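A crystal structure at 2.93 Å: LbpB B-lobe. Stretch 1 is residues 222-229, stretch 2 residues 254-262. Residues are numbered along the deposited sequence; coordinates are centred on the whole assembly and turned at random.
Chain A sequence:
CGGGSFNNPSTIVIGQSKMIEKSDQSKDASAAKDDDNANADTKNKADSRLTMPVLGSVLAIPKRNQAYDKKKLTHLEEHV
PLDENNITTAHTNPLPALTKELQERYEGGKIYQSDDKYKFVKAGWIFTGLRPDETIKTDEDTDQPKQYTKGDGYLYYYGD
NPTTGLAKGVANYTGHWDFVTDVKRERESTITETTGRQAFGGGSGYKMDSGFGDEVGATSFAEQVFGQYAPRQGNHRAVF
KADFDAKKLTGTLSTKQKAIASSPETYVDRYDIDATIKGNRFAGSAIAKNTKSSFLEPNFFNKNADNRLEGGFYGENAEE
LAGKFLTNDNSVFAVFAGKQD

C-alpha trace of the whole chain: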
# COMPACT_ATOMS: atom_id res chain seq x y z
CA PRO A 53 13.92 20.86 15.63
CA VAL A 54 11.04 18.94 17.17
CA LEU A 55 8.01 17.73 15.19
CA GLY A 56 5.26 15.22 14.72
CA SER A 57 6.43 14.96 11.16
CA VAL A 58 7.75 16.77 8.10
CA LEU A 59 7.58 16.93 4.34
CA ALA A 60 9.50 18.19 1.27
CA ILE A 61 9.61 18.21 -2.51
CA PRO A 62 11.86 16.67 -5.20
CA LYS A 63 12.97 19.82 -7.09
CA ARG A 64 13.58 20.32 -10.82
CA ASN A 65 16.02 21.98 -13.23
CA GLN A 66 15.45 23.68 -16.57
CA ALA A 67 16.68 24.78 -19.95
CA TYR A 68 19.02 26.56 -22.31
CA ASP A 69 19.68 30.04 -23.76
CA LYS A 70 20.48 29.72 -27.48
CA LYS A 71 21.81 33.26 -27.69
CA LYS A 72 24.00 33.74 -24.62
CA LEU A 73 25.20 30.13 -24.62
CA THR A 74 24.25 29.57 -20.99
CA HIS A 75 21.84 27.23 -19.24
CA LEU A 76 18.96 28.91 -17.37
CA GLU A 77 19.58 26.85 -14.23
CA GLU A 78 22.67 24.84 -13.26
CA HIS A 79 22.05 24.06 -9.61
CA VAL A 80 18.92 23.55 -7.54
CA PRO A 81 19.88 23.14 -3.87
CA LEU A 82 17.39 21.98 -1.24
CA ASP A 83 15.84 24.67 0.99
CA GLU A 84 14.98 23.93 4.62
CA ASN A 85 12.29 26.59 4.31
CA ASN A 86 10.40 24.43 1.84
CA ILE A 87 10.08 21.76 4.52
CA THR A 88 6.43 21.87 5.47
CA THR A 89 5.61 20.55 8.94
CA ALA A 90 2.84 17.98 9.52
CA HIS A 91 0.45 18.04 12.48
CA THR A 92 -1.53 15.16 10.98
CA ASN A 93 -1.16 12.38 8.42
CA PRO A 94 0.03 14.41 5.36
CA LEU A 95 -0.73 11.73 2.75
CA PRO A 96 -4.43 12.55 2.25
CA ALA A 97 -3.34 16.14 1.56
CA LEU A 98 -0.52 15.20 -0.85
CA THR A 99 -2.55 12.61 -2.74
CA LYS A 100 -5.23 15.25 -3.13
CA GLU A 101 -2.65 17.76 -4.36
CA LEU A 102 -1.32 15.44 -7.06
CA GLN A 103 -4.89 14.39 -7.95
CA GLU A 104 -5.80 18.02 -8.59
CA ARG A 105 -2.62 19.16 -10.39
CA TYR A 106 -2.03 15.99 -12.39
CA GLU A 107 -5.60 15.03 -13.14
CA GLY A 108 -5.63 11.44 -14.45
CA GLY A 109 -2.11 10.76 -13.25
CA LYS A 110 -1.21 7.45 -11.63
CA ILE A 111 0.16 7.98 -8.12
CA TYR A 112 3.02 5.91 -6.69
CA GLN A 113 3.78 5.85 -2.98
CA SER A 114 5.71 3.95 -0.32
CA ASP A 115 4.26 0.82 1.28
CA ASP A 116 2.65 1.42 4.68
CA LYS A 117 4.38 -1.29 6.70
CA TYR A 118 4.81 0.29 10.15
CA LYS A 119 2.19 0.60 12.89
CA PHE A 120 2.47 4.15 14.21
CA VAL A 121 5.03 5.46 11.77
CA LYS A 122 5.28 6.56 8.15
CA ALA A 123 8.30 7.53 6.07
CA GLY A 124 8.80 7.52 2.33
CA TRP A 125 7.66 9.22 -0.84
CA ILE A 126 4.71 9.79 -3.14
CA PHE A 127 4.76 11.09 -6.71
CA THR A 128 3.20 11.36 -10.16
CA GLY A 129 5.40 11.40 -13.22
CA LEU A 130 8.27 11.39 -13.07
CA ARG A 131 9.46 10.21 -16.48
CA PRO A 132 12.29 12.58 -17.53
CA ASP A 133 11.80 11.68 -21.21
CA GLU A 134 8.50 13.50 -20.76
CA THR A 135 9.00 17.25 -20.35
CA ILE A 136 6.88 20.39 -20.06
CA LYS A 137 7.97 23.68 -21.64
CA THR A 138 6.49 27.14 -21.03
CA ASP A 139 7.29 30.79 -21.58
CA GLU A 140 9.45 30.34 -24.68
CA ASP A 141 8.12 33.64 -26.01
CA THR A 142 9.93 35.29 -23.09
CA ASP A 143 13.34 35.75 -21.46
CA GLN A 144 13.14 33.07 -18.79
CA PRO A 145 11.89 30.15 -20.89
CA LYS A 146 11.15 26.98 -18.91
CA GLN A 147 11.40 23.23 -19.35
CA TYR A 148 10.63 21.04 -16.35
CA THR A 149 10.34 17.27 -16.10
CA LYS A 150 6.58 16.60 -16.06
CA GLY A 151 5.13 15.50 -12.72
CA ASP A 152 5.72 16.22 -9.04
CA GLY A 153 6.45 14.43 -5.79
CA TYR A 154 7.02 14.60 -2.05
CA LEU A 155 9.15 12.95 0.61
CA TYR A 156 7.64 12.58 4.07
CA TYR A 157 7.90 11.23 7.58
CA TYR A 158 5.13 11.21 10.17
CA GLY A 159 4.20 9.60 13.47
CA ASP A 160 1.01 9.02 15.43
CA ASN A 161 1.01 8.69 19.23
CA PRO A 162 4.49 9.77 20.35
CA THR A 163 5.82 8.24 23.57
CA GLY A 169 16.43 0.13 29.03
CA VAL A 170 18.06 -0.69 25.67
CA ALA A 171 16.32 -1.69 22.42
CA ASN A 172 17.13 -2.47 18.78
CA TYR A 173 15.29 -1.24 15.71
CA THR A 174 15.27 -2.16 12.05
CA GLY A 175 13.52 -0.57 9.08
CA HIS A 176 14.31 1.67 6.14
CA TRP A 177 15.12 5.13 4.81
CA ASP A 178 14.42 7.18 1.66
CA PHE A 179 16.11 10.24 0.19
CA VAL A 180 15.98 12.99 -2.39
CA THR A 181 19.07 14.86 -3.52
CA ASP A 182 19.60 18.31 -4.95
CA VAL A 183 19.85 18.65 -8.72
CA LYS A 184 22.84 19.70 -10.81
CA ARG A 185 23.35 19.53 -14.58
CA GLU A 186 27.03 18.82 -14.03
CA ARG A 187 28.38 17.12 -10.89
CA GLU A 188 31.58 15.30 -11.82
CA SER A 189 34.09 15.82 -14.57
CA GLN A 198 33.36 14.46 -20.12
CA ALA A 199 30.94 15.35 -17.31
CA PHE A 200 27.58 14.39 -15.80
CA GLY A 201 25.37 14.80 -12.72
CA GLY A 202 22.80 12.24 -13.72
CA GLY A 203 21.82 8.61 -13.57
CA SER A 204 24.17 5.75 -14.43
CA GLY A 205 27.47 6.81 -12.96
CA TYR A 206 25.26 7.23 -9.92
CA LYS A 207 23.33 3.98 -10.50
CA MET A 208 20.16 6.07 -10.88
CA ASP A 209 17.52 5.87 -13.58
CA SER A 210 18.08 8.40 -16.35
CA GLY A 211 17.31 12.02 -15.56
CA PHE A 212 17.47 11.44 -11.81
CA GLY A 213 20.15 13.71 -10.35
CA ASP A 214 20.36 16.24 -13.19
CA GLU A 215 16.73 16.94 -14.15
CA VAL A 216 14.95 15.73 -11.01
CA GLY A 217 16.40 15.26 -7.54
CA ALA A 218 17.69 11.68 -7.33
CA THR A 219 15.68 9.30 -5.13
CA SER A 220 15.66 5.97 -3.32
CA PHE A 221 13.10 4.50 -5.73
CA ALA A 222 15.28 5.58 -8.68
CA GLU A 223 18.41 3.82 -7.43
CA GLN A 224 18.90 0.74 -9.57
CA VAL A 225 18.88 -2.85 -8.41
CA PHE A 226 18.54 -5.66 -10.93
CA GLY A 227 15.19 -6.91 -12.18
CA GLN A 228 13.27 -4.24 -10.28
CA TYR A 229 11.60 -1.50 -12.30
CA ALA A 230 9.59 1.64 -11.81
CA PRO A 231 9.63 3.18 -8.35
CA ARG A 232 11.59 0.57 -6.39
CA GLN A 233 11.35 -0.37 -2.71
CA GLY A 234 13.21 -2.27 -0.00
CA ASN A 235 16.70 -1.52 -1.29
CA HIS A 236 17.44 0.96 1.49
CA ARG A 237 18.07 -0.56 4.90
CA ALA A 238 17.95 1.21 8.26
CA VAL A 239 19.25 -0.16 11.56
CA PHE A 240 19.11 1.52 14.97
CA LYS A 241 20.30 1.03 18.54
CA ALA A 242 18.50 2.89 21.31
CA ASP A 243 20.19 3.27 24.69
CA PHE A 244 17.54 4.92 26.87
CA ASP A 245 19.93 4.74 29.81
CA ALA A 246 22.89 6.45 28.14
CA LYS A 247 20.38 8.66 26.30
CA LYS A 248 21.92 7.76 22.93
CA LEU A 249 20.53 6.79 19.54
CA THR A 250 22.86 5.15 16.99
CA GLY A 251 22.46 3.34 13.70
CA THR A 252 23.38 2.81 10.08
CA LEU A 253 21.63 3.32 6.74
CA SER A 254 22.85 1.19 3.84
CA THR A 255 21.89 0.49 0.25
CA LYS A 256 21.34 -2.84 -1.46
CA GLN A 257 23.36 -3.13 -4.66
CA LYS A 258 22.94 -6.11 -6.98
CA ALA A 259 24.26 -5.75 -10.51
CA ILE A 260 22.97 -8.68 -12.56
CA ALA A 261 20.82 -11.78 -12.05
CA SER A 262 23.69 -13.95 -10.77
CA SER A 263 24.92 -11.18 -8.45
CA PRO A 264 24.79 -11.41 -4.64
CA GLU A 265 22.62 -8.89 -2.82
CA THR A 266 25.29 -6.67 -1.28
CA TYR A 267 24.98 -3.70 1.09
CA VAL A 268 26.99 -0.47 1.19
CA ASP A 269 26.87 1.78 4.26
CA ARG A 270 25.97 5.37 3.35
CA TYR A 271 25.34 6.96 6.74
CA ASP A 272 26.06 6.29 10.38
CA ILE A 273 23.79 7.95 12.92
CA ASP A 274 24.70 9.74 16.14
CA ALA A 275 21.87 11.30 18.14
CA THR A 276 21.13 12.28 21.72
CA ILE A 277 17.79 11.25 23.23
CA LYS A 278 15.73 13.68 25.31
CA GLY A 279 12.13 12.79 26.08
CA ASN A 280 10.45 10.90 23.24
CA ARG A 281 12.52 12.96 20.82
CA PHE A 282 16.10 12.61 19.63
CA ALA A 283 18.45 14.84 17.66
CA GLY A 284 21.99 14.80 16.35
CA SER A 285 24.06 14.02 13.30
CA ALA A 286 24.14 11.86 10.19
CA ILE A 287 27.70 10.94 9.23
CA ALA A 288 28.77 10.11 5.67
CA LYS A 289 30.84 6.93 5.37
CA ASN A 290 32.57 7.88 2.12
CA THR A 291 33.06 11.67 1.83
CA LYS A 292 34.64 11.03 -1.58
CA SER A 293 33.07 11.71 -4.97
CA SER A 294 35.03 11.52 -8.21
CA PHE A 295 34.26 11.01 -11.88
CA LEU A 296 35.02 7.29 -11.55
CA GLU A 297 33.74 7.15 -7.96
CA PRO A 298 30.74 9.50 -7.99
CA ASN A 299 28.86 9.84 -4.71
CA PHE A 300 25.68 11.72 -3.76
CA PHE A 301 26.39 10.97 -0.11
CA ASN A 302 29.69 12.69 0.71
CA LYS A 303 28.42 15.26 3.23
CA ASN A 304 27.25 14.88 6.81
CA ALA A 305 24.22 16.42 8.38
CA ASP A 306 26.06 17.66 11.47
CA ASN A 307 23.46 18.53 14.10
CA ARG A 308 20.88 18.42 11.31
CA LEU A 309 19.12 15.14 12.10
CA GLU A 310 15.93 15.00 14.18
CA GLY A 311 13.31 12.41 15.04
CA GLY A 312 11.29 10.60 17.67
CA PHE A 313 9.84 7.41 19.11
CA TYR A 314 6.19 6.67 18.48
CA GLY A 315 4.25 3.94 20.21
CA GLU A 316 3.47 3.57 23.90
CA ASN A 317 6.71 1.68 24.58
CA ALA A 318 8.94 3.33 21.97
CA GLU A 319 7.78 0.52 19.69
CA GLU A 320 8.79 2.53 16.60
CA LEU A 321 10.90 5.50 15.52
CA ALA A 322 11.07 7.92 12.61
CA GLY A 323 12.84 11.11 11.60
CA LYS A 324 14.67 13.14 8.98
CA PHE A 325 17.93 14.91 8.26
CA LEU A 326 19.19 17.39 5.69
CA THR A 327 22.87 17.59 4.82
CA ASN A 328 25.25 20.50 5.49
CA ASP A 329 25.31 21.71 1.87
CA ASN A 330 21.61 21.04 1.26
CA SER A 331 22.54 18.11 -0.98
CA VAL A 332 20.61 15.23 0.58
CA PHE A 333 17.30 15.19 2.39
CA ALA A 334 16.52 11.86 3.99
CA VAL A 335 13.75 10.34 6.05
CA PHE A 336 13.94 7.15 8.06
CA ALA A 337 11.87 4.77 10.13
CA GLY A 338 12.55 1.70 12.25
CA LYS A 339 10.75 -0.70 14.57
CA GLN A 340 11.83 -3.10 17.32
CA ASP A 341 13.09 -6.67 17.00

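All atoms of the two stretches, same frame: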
# COMPACT_ATOMS: atom_id res chain seq x y z
N ALA A 222 14.64 5.46 -7.37
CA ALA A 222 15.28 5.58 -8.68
C ALA A 222 16.66 4.94 -8.68
O ALA A 222 17.31 4.85 -9.73
CB ALA A 222 15.36 7.03 -9.12
N GLU A 223 17.12 4.49 -7.52
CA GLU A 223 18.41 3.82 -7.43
C GLU A 223 18.26 2.37 -7.89
O GLU A 223 17.38 1.64 -7.42
CB GLU A 223 18.99 3.91 -6.03
CG GLU A 223 20.50 3.75 -6.01
CD GLU A 223 21.14 4.25 -4.72
OE1 GLU A 223 20.40 4.57 -3.76
OE2 GLU A 223 22.39 4.32 -4.68
N GLN A 224 19.11 1.97 -8.82
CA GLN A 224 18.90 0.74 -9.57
C GLN A 224 19.42 -0.54 -8.91
O GLN A 224 20.61 -0.67 -8.60
CB GLN A 224 19.51 0.87 -10.97
CG GLN A 224 19.02 2.08 -11.76
CD GLN A 224 19.54 2.11 -13.18
OE1 GLN A 224 20.70 1.75 -13.44
NE2 GLN A 224 18.69 2.53 -14.12
N VAL A 225 18.51 -1.48 -8.70
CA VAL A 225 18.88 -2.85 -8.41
C VAL A 225 18.31 -3.69 -9.54
O VAL A 225 17.35 -3.28 -10.20
CB VAL A 225 18.31 -3.34 -7.06
CG1 VAL A 225 19.04 -4.60 -6.61
CG2 VAL A 225 18.45 -2.26 -6.02
N PHE A 226 18.89 -4.86 -9.77
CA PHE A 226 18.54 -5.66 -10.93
C PHE A 226 17.14 -6.27 -10.90
O PHE A 226 16.70 -6.78 -9.87
CB PHE A 226 19.56 -6.77 -11.13
CG PHE A 226 19.22 -7.68 -12.27
CD1 PHE A 226 19.57 -7.34 -13.57
CD2 PHE A 226 18.52 -8.86 -12.05
CE1 PHE A 226 19.24 -8.17 -14.64
CE2 PHE A 226 18.19 -9.69 -13.12
CZ PHE A 226 18.55 -9.35 -14.41
N GLY A 227 16.46 -6.23 -12.04
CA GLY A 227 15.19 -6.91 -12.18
C GLY A 227 14.05 -6.26 -11.40
O GLY A 227 12.96 -6.82 -11.30
N GLN A 228 14.32 -5.08 -10.84
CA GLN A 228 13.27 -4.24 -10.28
C GLN A 228 13.09 -3.07 -11.23
O GLN A 228 14.06 -2.59 -11.82
CB GLN A 228 13.66 -3.72 -8.90
CG GLN A 228 14.05 -4.78 -7.89
CD GLN A 228 14.13 -4.22 -6.48
OE1 GLN A 228 13.22 -3.53 -6.03
NE2 GLN A 228 15.24 -4.48 -5.80
N TYR A 229 11.85 -2.62 -11.39
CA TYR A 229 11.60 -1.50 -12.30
C TYR A 229 11.03 -0.31 -11.55
O TYR A 229 11.07 -0.26 -10.31
CB TYR A 229 10.60 -1.91 -13.39
CG TYR A 229 10.88 -3.25 -14.04
CD1 TYR A 229 11.69 -3.34 -15.17
CD2 TYR A 229 10.35 -4.42 -13.51
CE1 TYR A 229 11.95 -4.57 -15.76
CE2 TYR A 229 10.61 -5.65 -14.09
CZ TYR A 229 11.41 -5.72 -15.21
OH TYR A 229 11.67 -6.94 -15.79
N SER A 254 22.08 1.76 4.94
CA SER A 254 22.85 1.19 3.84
C SER A 254 21.98 1.00 2.61
O SER A 254 20.75 1.13 2.68
CB SER A 254 23.49 -0.14 4.26
OG SER A 254 22.93 -0.62 5.47
N THR A 255 22.61 0.71 1.49
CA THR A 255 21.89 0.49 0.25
C THR A 255 22.21 -0.88 -0.33
O THR A 255 23.38 -1.29 -0.37
CB THR A 255 22.22 1.56 -0.80
OG1 THR A 255 21.95 2.86 -0.27
CG2 THR A 255 21.38 1.34 -2.07
N LYS A 256 21.17 -1.59 -0.75
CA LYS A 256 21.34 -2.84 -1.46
C LYS A 256 21.74 -2.59 -2.91
O LYS A 256 21.00 -1.96 -3.67
CB LYS A 256 20.06 -3.68 -1.42
CG LYS A 256 19.83 -4.52 -2.67
CD LYS A 256 18.80 -5.63 -2.44
CE LYS A 256 17.55 -5.10 -1.78
NZ LYS A 256 16.35 -5.91 -2.15
N GLN A 257 22.94 -3.04 -3.27
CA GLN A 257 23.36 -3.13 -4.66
C GLN A 257 23.29 -4.59 -5.10
O GLN A 257 23.59 -5.50 -4.32
CB GLN A 257 24.80 -2.65 -4.83
CG GLN A 257 25.27 -1.67 -3.77
CD GLN A 257 25.64 -0.32 -4.36
OE1 GLN A 257 25.18 0.71 -3.89
NE2 GLN A 257 26.46 -0.33 -5.40
N LYS A 258 22.87 -4.81 -6.34
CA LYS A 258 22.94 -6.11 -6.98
C LYS A 258 22.93 -5.85 -8.47
O LYS A 258 21.95 -5.34 -9.02
CB LYS A 258 21.75 -6.99 -6.58
CG LYS A 258 21.57 -8.22 -7.47
CD LYS A 258 20.19 -8.85 -7.29
CE LYS A 258 19.95 -10.00 -8.26
NZ LYS A 258 20.71 -11.24 -7.92
N ALA A 259 24.03 -6.17 -9.13
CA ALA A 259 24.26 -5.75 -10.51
C ALA A 259 23.46 -6.53 -11.55
O ALA A 259 22.67 -5.95 -12.31
CB ALA A 259 25.73 -5.79 -10.84
N ILE A 260 23.69 -7.83 -11.62
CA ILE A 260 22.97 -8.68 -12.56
C ILE A 260 22.24 -9.81 -11.84
O ILE A 260 22.25 -9.89 -10.61
CB ILE A 260 23.91 -9.27 -13.62
CG1 ILE A 260 24.97 -10.15 -12.95
CG2 ILE A 260 24.56 -8.15 -14.43
CD1 ILE A 260 25.98 -10.72 -13.92
N ALA A 261 21.61 -10.69 -12.62
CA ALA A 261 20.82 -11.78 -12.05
C ALA A 261 21.65 -12.68 -11.13
O ALA A 261 21.20 -13.03 -10.03
CB ALA A 261 20.17 -12.60 -13.17
N SER A 262 22.85 -13.06 -11.56
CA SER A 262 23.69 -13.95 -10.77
C SER A 262 24.20 -13.28 -9.49
O SER A 262 24.51 -13.95 -8.51
CB SER A 262 24.86 -14.44 -11.62
OG SER A 262 24.83 -13.84 -12.91

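Residues 222-229 run as an irregular segment past the end of the strand 254-257 and the loop that follows it, and the two stretches together bury 424 Å² of surface. The contact begins at Glu223, whose CA-to-CB bond points toward the strand. Its extended side chain, t at both chi1 and chi2, brings OE1 to 3.8 Å from Thr255 CG2. This is a packing contact; both carboxylate oxygens find hydrogen-bond partners elsewhere in the structure. Gln224 turns sideways and takes no part.

Val225 is buried and packs against two residues at the point where the strand gives way to loop. Its CG2 lies 3.5 Å from Lys256 O, while CG1 meets the aliphatic part of two lysines, 3.6 Å from Lys258 CB and 4.0 Å from Lys256 CG. The methylenes of these lysines thus supply apolar surface for the valine.

Phe226 makes the most extensive contact, although it remains exposed. Its backbone provides the single hydrogen bond between the stretches, from Phe226 N to Lys258 O at 3.2 Å, with a bent N-H...O angle of 138°. The CA-to-CB bond points toward the loop, and the side chain, t at chi1, lays one ring face against the backbone of Ile260 and Ala261. Ile260 CA sits 4.2 Å from the centroid of the Phe226 ring and 27° off its normal, a CH-pi arrangement, and Phe226 CE2 reaches Ala261 CB at 3.5 Å. The loop backbone here is also tied to Lys258, whose NZ donates a hydrogen bond to Ala261 O at 2.8 Å.

Phe226 and Gly227 are the central residues of a type II beta turn from Val225 to Gln228. Gly227 adopts the positive phi (71°) that favours glycine and touches nothing across the interface. Beyond it, Gln228 makes a peripheral approach, with NE2 4.1 Å from Lys256 NZ, and Tyr229 is out of reach.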